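Local coordinates for minor capsid protein VP1 (Human bocavirus 4, PDB 5US9) that forms, in sixty copies of its size variants, the T=1 icosahedral capsid, the largest variant adding a phospholipase A2-like region at its N-terminus, at residues E199-E210 against V322-D330. Residues are numbered along the deposited sequence; the frame is centred on the assembly and turned at random.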
loop_
_atom_site.group_PDB
_atom_site.type_symbol
_atom_site.label_atom_id
_atom_site.label_comp_id
_atom_site.label_asym_id
_atom_site.label_seq_id
_atom_site.Cartn_x
_atom_site.Cartn_y
_atom_site.Cartn_z
ATOM N N GLU A 199 50.586 23.716 106.748
ATOM C CA GLU A 199 50.404 22.852 107.895
ATOM C C GLU A 199 49.747 21.568 107.410
ATOM O O GLU A 199 49.122 21.545 106.350
ATOM C CB GLU A 199 49.558 23.544 108.962
ATOM C CG GLU A 199 49.370 22.728 110.221
ATOM C CD GLU A 199 50.667 22.502 110.963
ATOM O OE1 GLU A 199 51.621 23.271 110.738
ATOM O OE2 GLU A 199 50.741 21.536 111.745
ATOM N N LEU A 200 49.900 20.484 108.172
ATOM C CA LEU A 200 49.511 19.169 107.668
ATOM C C LEU A 200 50.368 18.794 106.463
ATOM O O LEU A 200 49.937 18.939 105.319
ATOM C CB LEU A 200 48.025 19.121 107.309
ATOM C CG LEU A 200 46.933 18.903 108.343
ATOM C CD1 LEU A 200 46.919 19.998 109.389
ATOM C CD2 LEU A 200 45.649 18.921 107.571
ATOM N N ALA A 201 51.567 18.254 106.743
ATOM C CA ALA A 201 52.767 18.190 105.897
ATOM C C ALA A 201 53.835 19.222 106.236
ATOM O O ALA A 201 54.820 19.334 105.500
ATOM C CB ALA A 201 52.450 18.331 104.405
ATOM N N GLU A 202 53.662 19.995 107.303
ATOM C CA GLU A 202 54.718 20.931 107.706
ATOM C C GLU A 202 56.155 20.344 107.766
ATOM O O GLU A 202 57.077 21.031 107.331
ATOM C CB GLU A 202 54.399 21.588 109.055
ATOM C CG GLU A 202 55.472 22.608 109.445
ATOM C CD GLU A 202 55.199 23.343 110.739
ATOM O OE1 GLU A 202 54.170 23.075 111.381
ATOM O OE2 GLU A 202 56.027 24.197 111.118
ATOM N N MET A 203 56.412 19.145 108.302
ATOM C CA MET A 203 55.535 18.317 109.122
ATOM C C MET A 203 56.263 18.072 110.440
ATOM O O MET A 203 57.486 18.186 110.498
ATOM C CB MET A 203 55.216 16.997 108.425
ATOM C CG MET A 203 56.408 16.076 108.285
ATOM S SD MET A 203 56.105 14.719 107.143
ATOM C CE MET A 203 56.504 15.508 105.587
ATOM N N GLU A 204 55.532 17.731 111.497
ATOM C CA GLU A 204 56.153 17.664 112.812
ATOM C C GLU A 204 56.590 16.245 113.149
ATOM O O GLU A 204 55.765 15.375 113.435
ATOM C CB GLU A 204 55.178 18.166 113.877
ATOM C CG GLU A 204 54.816 19.637 113.770
ATOM C CD GLU A 204 53.731 19.904 112.751
ATOM O OE1 GLU A 204 53.360 18.972 112.010
ATOM O OE2 GLU A 204 53.221 21.037 112.716
ATOM N N ASP A 205 57.908 16.030 113.132
ATOM C CA ASP A 205 58.538 14.793 113.588
ATOM C C ASP A 205 57.851 13.564 113.010
ATOM O O ASP A 205 57.417 13.585 111.854
ATOM C CB ASP A 205 58.525 14.734 115.115
ATOM C CG ASP A 205 59.434 15.767 115.742
ATOM O OD1 ASP A 205 60.308 16.304 115.028
ATOM O OD2 ASP A 205 59.272 16.049 116.947
ATOM N N SER A 206 57.729 12.512 113.823
ATOM C CA SER A 206 56.797 11.408 113.592
ATOM C C SER A 206 56.858 10.957 112.080
ATOM O O SER A 206 57.955 10.557 111.694
ATOM C CB SER A 206 55.438 11.825 114.188
ATOM O OG SER A 206 55.029 13.102 113.734
ATOM N N ASN A 207 55.837 10.970 111.200
ATOM C CA ASN A 207 54.407 11.184 111.397
ATOM C C ASN A 207 53.607 10.135 110.636
ATOM O O ASN A 207 52.816 9.389 111.214
ATOM C CB ASN A 207 54.017 12.589 110.967
ATOM C CG ASN A 207 52.765 13.060 111.649
ATOM O OD1 ASN A 207 52.438 12.602 112.742
ATOM N ND2 ASN A 207 52.075 14.002 111.039
ATOM N N ALA A 208 53.800 10.155 109.315
ATOM C CA ALA A 208 53.238 9.233 108.334
ATOM C C ALA A 208 51.787 9.560 108.016
ATOM O O ALA A 208 51.267 9.127 106.984
ATOM C CB ALA A 208 53.371 7.779 108.796
ATOM N N VAL A 209 51.127 10.331 108.877
ATOM C CA VAL A 209 49.838 10.905 108.502
ATOM C C VAL A 209 50.039 12.198 107.718
ATOM O O VAL A 209 49.309 12.483 106.764
ATOM C CB VAL A 209 48.947 11.095 109.743
ATOM C CG1 VAL A 209 49.677 11.869 110.808
ATOM C CG2 VAL A 209 47.660 11.800 109.357
ATOM N N GLU A 210 51.023 13.007 108.115
ATOM C CA GLU A 210 51.381 14.171 107.310
ATOM C C GLU A 210 52.467 13.842 106.297
ATOM O O GLU A 210 52.728 14.636 105.387
ATOM C CB GLU A 210 51.835 15.329 108.190
ATOM C CG GLU A 210 50.736 15.999 108.972
ATOM C CD GLU A 210 51.264 17.127 109.827
ATOM O OE1 GLU A 210 52.497 17.249 109.948
ATOM O OE2 GLU A 210 50.456 17.898 110.372
ATOM N N VAL A 322 39.976 21.526 107.893
ATOM C CA VAL A 322 39.891 20.107 107.565
ATOM C C VAL A 322 39.839 19.252 108.827
ATOM O O VAL A 322 38.852 18.552 109.077
ATOM C CB VAL A 322 41.043 19.688 106.639
ATOM C CG1 VAL A 322 40.744 20.113 105.226
ATOM C CG2 VAL A 322 42.309 20.371 107.073
ATOM N N LYS A 323 40.917 19.287 109.606
ATOM C CA LYS A 323 41.105 18.430 110.768
ATOM C C LYS A 323 41.077 16.934 110.429
ATOM O O LYS A 323 40.115 16.239 110.777
ATOM C CB LYS A 323 40.080 18.745 111.847
ATOM C CG LYS A 323 40.143 20.162 112.360
ATOM C CD LYS A 323 41.495 20.472 112.971
ATOM C CE LYS A 323 41.657 19.807 114.325
ATOM N NZ LYS A 323 42.920 20.232 114.988
ATOM N N PRO A 324 42.096 16.422 109.747
ATOM C CA PRO A 324 42.277 14.968 109.695
ATOM C C PRO A 324 42.514 14.418 111.092
ATOM O O PRO A 324 42.898 15.143 112.011
ATOM C CB PRO A 324 43.506 14.797 108.801
ATOM C CG PRO A 324 43.485 15.994 107.937
ATOM C CD PRO A 324 42.996 17.109 108.809
ATOM N N GLU A 325 42.287 13.115 111.244
ATOM C CA GLU A 325 42.066 12.558 112.573
ATOM C C GLU A 325 43.314 12.674 113.441
ATOM O O GLU A 325 43.226 13.028 114.623
ATOM C CB GLU A 325 41.588 11.108 112.455
ATOM C CG GLU A 325 41.111 10.480 113.761
ATOM C CD GLU A 325 42.220 9.839 114.569
ATOM O OE1 GLU A 325 43.208 9.373 113.966
ATOM O OE2 GLU A 325 42.101 9.808 115.811
ATOM N N ASN A 326 44.487 12.396 112.878
ATOM C CA ASN A 326 45.705 12.592 113.656
ATOM C C ASN A 326 46.442 13.850 113.227
ATOM O O ASN A 326 46.350 14.893 113.883
ATOM C CB ASN A 326 46.634 11.389 113.513
ATOM C CG ASN A 326 46.054 10.131 114.108
ATOM O OD1 ASN A 326 46.019 9.085 113.462
ATOM N ND2 ASN A 326 45.603 10.221 115.351
ATOM N N ALA A 327 47.159 13.752 112.119
ATOM C CA ALA A 327 47.987 14.817 111.555
ATOM C C ALA A 327 48.863 15.399 112.663
ATOM O O ALA A 327 49.321 14.683 113.559
ATOM C CB ALA A 327 47.096 15.824 110.856
ATOM N N SER A 328 49.088 16.706 112.603
ATOM C CA SER A 328 49.545 17.511 113.723
ATOM C C SER A 328 49.235 18.952 113.365
ATOM O O SER A 328 49.127 19.301 112.187
ATOM C CB SER A 328 51.033 17.311 114.007
ATOM O OG SER A 328 51.806 17.708 112.895
ATOM N N ILE A 329 49.102 19.795 114.382
ATOM C CA ILE A 329 48.675 21.167 114.146
ATOM C C ILE A 329 49.433 22.086 115.089
ATOM O O ILE A 329 49.594 21.798 116.278
ATOM C CB ILE A 329 47.143 21.330 114.302
ATOM C CG1 ILE A 329 46.392 20.533 113.236
ATOM C CG2 ILE A 329 46.746 22.773 114.157
ATOM C CD1 ILE A 329 45.879 19.198 113.713
ATOM N N ASP A 330 49.891 23.204 114.544
ATOM C CA ASP A 330 50.542 24.259 115.304
ATOM C C ASP A 330 49.457 25.083 115.995
ATOM O O ASP A 330 48.312 24.640 116.108
ATOM C CB ASP A 330 51.421 25.103 114.376
ATOM C CG ASP A 330 50.628 25.759 113.253
ATOM O OD1 ASP A 330 49.432 25.434 113.089
ATOM O OD2 ASP A 330 51.199 26.609 112.540
#
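Two irregular loops, 199-210 and 322-330, meet with their backbones closest at Val209 and Ala327, 5.3 Å between CA atoms, and again at Glu199 and Ile329. Each lies in a long loop of the parvovirus jelly-roll capsid protein, the first between strands 186-192 and 228-230, the second between 283-286 and 406-407, well away from the centre of the subunit. Leu200 carries the apolar half. Its CD2 meets Pro324 CD at 3.4 Å and also touches CG2 of Val322, while CG rests on the methyl of Ala327. The other branch, CD1, lies alongside Ile329 CG1 at 3.9 Å. Pro324 and Val322 also pack against Asp382 of a neighbouring subunit, so this corner sits at a subunit boundary. Further along, both methyls of Val209 press on the backbone of Ala327, and CG1 comes within 4.1 Å of Asn326 CB.

The other half is acidic. The carboxylates of Glu199 and Asp330 stack with their planes only 10° apart, Glu199 OE1 lying 3.8 Å from Asp330 OD2, an arrangement that would probably raise the proton affinity of one of the acids. Glu199 gets there with CG anti to its own N (chi1 -178°) and a bend at chi2. Glu210, its chain extended beyond CG, sends OE2 to the Ser328 backbone, where Ser328 N gives it a weak hydrogen bond of 2.9 Å, bent to 126° at the hydrogen.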